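Local coordinates for aminopeptidase-like protein (Chaetomium thermophilum, PDB 5JM6) that probably removes N-terminal residues from peptides as a zinc-dependent M18 aminopeptidase, and forms dodecamers that serve as cargo in the Cvt pathway of selective autophagy, at the interface of chains A and B and the interface of chains A and C. Residues are numbered along the deposited sequence; one frame, centred on the assembly and turned at random. Chains: chain A/B/C, Aminopeptidase-like protein.

The two contacts lie about 52 Å apart, measured between the centres of their C-alpha atoms, and share no residues. Chain A enters contact 1 with strand 228-231 and contact 2 with helix 466-470, the loop after it and the start of strand 473-478. Contact 1 belongs to a two-fold interface, so its twin recurs with chains exchanged; contact 2 belongs to one that is not an exact two-fold. Each subunit thus offers well-separated surfaces to different neighbours, which is consistent with building the twelve-copy assembly. The partner segments lie close in sequence to zinc ligands: B:Phe299 precedes B:Asp306, and C:Leu344 follows C:Glu340.

Contact 1: the interface of chains A and B. Residues chain A 153, 228-231; chain B 294-295, 298-299, 413.
Strand 228-231 of chain A meets the loop before strand 299-302 of chain B, together with B:Phe299 at the start of that strand. The phenyl tip of B:Phe299 reaches between side chains of chain A. A:Val228 CG1 approaches B:Phe299 CZ to 3.3 Å from one side of the ring plane, the two side chains crossing at about a right angle. From the opposite side, A:Ile231 CD1 lies 3.4 Å from B:Phe299 CE1. On this second side, A:Gly230 CA comes within 3.4 Å of B:Phe299 CE2, where the backbone itself meets the ring. Two hydrogen bonds fix the strand at either side of A:Gly230. B:Leu295 N donates to A:Ile229 O at 2.8 Å. A:Ile231 N donates to the carboxylate B:Glu298 OE2 at 3.0 Å, from above the carboxylate plane (73° out of it). The B:Glu298 chain bends at chi2 (110°), turning its carboxylate back to the strand, while B:Glu298 CB packs 3.5 Å from A:Ile231 CD1. Beyond the first bond, A:Ile229 and B:Leu295 lie side by side and point the same way, with their CD1 methyls 3.6 Å apart. One backbone bond, one carboxylate bond and the packing around the ring tip join the two subunits; the two-fold twin doubles these contacts and is likely to help hold this pair together in the dodecamer.

Contact 2: the interface of chains A and C. Residues chain A 427, 467-468, 471-473; chain C 107, 344-346.
This interface between copies of an M18-family aminopeptidase is not an exact two-fold; in this patch chains A and C contribute different segments, and it is likely to link two-fold pairs into the dodecamer typical of the family. C:Arg346 meets A:Gly471, the residue just past helix 466-470, and C:Leu345 lies against that helix; both chain C residues belong to a loop that follows the zinc ligand C:Glu340 in sequence. The C:Arg346 side chain leaves the backbone with CG anti to N (chi1 178°) and stays extended from CG to NE, which carries its guanidinium along the backbone from A:Gly471 to A:Lys473. There NE donates to the carbonyl A:Gly471 O at 3.0 Å. The acceptor lies in the guanidinium plane, but the donor stands 57° out of the carbonyl plane, so the bond misses the lone-pair directions. The guanidinium is covered from both sides: C:Arg107 CG sits over the centre of one face, and A:Lys473 CG lies toward the rim of the other. Aliphatic A:Lys473 CD comes 3.7 Å from C:Arg346 NH1, whereas A:Lys473 NZ is 4.3 Å from that nitrogen, a like-charge proximity that may cost some stability. C:Arg107 touches A:Gly471 itself, its NH1 lying 3.3 Å from A:Gly471 CA, with A:Gly471 O over the rim of one guanidinium face. The same NH1 donates to C:Arg346 O at 3.0 Å, bracing the loop from within chain C. On the facing side, A:Ser467 OG donates to A:Val472 O at 3.0 Å, tying the helix to the segment beside the arginine. Replacing C:Arg346 by an alanine would probably leave A:Gly471 O without its mate across the interface and open a gap between A:Lys473 and C:Arg107. A:Ala468 CB packs on the C:Leu345 backbone, 3.5 Å from its N. The C:Leu345 side chain goes on to A:Thr427, crossing it obliquely, with CD2 4.0 Å from A:Thr427 CA.

Contact 1: the interface of chains A and B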
# COMPACT_ATOMS: atom_id res chain seq x y z
N TYR A 153 29.98 30.17 5.81
CA TYR A 153 30.66 29.15 6.60
C TYR A 153 31.81 28.51 5.84
O TYR A 153 31.71 28.26 4.64
CB TYR A 153 29.70 28.04 7.03
CG TYR A 153 28.55 28.52 7.87
CD1 TYR A 153 27.42 29.06 7.29
CD2 TYR A 153 28.60 28.43 9.26
CE1 TYR A 153 26.36 29.50 8.05
CE2 TYR A 153 27.55 28.87 10.03
CZ TYR A 153 26.43 29.40 9.43
OH TYR A 153 25.38 29.84 10.19
N VAL A 228 31.60 22.04 10.10
CA VAL A 228 31.77 23.48 9.97
C VAL A 228 32.97 23.91 10.81
O VAL A 228 33.03 23.65 12.01
CB VAL A 228 30.49 24.21 10.42
CG1 VAL A 228 30.80 25.60 10.87
CG2 VAL A 228 29.46 24.23 9.29
N ILE A 229 33.99 24.45 10.15
CA ILE A 229 35.23 24.83 10.83
C ILE A 229 35.49 26.33 11.07
O ILE A 229 36.49 26.68 11.71
CB ILE A 229 36.43 24.26 10.06
CG1 ILE A 229 36.57 24.93 8.70
CG2 ILE A 229 36.27 22.75 9.91
CD1 ILE A 229 37.65 24.32 7.83
N GLY A 230 34.63 27.21 10.58
CA GLY A 230 34.87 28.64 10.72
C GLY A 230 33.92 29.50 9.92
O GLY A 230 33.06 28.99 9.20
N ILE A 231 34.07 30.81 10.06
CA ILE A 231 33.20 31.77 9.38
C ILE A 231 34.00 32.62 8.40
O ILE A 231 35.12 33.03 8.70
CB ILE A 231 32.48 32.68 10.39
CG1 ILE A 231 31.52 31.87 11.25
CG2 ILE A 231 31.74 33.81 9.68
CD1 ILE A 231 31.37 32.39 12.66
N GLY B 294 36.02 26.46 16.52
CA GLY B 294 36.29 26.85 15.15
C GLY B 294 37.77 27.14 15.00
O GLY B 294 38.46 27.36 16.00
N LEU B 295 38.27 27.15 13.76
CA LEU B 295 39.70 27.29 13.54
C LEU B 295 40.25 28.59 14.15
O LEU B 295 41.33 28.59 14.72
CB LEU B 295 40.03 27.22 12.04
CG LEU B 295 39.99 25.83 11.40
CD1 LEU B 295 40.12 25.92 9.89
CD2 LEU B 295 41.07 24.92 11.98
N GLU B 298 35.70 31.49 16.14
CA GLU B 298 34.60 32.36 15.77
C GLU B 298 33.27 31.86 16.34
O GLU B 298 32.28 32.59 16.34
CB GLU B 298 34.49 32.46 14.25
CG GLU B 298 35.80 32.69 13.52
CD GLU B 298 36.25 31.47 12.74
OE1 GLU B 298 36.31 30.37 13.33
OE2 GLU B 298 36.54 31.62 11.53
N PHE B 299 33.26 30.63 16.82
CA PHE B 299 32.03 29.99 17.28
C PHE B 299 31.94 29.94 18.79
O PHE B 299 32.96 29.88 19.48
CB PHE B 299 31.91 28.57 16.73
CG PHE B 299 31.82 28.49 15.24
CD1 PHE B 299 30.81 29.15 14.56
CD2 PHE B 299 32.73 27.75 14.52
CE1 PHE B 299 30.72 29.08 13.19
CE2 PHE B 299 32.64 27.67 13.15
CZ PHE B 299 31.64 28.34 12.48
N ASN B 413 28.19 36.45 13.48
CA ASN B 413 29.15 37.54 13.67
C ASN B 413 28.93 38.73 12.74
O ASN B 413 29.88 39.27 12.16
CB ASN B 413 30.58 37.02 13.51
CG ASN B 413 31.01 36.14 14.67
OD1 ASN B 413 30.39 36.16 15.73
ND2 ASN B 413 32.08 35.37 14.47

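Contact 2: the interface of chains A and C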
# COMPACT_ATOMS: atom_id res chain seq x y z
N THR A 427 34.33 -18.35 18.87
CA THR A 427 35.60 -18.96 19.24
C THR A 427 35.53 -19.71 20.57
O THR A 427 35.98 -20.85 20.67
CB THR A 427 36.72 -17.91 19.34
OG1 THR A 427 36.94 -17.31 18.06
CG2 THR A 427 38.00 -18.55 19.83
N SER A 467 43.15 -17.29 15.47
CA SER A 467 43.00 -18.67 15.92
C SER A 467 43.07 -19.67 14.77
O SER A 467 43.68 -20.73 14.91
CB SER A 467 41.68 -18.84 16.68
OG SER A 467 41.48 -20.20 17.05
N ALA A 468 42.46 -19.34 13.64
CA ALA A 468 42.49 -20.22 12.48
C ALA A 468 43.84 -20.17 11.79
O ALA A 468 44.36 -21.19 11.33
CB ALA A 468 41.38 -19.87 11.51
N GLY A 471 46.13 -21.91 14.30
CA GLY A 471 45.62 -23.12 14.93
C GLY A 471 45.80 -23.16 16.43
O GLY A 471 46.00 -24.23 17.02
N VAL A 472 45.74 -21.99 17.06
CA VAL A 472 45.94 -21.86 18.49
C VAL A 472 44.61 -21.94 19.22
O VAL A 472 43.60 -21.43 18.75
CB VAL A 472 46.66 -20.53 18.83
CG1 VAL A 472 46.74 -20.30 20.33
CG2 VAL A 472 48.06 -20.53 18.23
N LYS A 473 44.62 -22.59 20.37
CA LYS A 473 43.46 -22.67 21.22
C LYS A 473 43.09 -21.24 21.65
O LYS A 473 43.98 -20.43 21.93
CB LYS A 473 43.79 -23.59 22.39
CG LYS A 473 42.71 -24.50 22.84
CD LYS A 473 41.51 -24.44 21.96
CE LYS A 473 40.27 -24.72 22.79
NZ LYS A 473 40.15 -26.15 23.15
N ARG C 107 42.48 -32.56 16.22
CA ARG C 107 42.45 -31.22 16.81
C ARG C 107 41.10 -31.00 17.51
O ARG C 107 40.05 -31.14 16.89
CB ARG C 107 42.70 -30.16 15.74
CG ARG C 107 43.01 -28.78 16.29
CD ARG C 107 43.46 -27.83 15.19
NE ARG C 107 44.87 -28.01 14.85
CZ ARG C 107 45.57 -27.16 14.10
NH1 ARG C 107 45.00 -26.07 13.61
NH2 ARG C 107 46.85 -27.41 13.84
N LEU C 344 36.23 -20.79 9.43
CA LEU C 344 37.38 -20.06 9.92
C LEU C 344 37.44 -20.28 11.42
O LEU C 344 36.81 -19.55 12.18
CB LEU C 344 37.24 -18.57 9.66
CG LEU C 344 38.10 -17.93 8.57
CD1 LEU C 344 37.61 -18.30 7.18
CD2 LEU C 344 38.10 -16.43 8.77
N LEU C 345 38.21 -21.27 11.85
CA LEU C 345 38.39 -21.56 13.26
C LEU C 345 39.58 -22.49 13.39
O LEU C 345 40.01 -23.07 12.41
CB LEU C 345 37.13 -22.18 13.86
CG LEU C 345 36.18 -21.15 14.47
CD1 LEU C 345 34.77 -21.70 14.57
CD2 LEU C 345 36.67 -20.71 15.84
N ARG C 346 40.13 -22.64 14.59
CA ARG C 346 41.28 -23.53 14.71
C ARG C 346 41.14 -24.89 14.02
O ARG C 346 42.09 -25.38 13.40
CB ARG C 346 41.57 -23.71 16.19
CG ARG C 346 42.69 -24.63 16.53
CD ARG C 346 42.72 -24.83 18.01
NE ARG C 346 43.82 -25.69 18.42
CZ ARG C 346 43.67 -26.76 19.19
NH1 ARG C 346 42.47 -27.10 19.64
NH2 ARG C 346 44.73 -27.49 19.52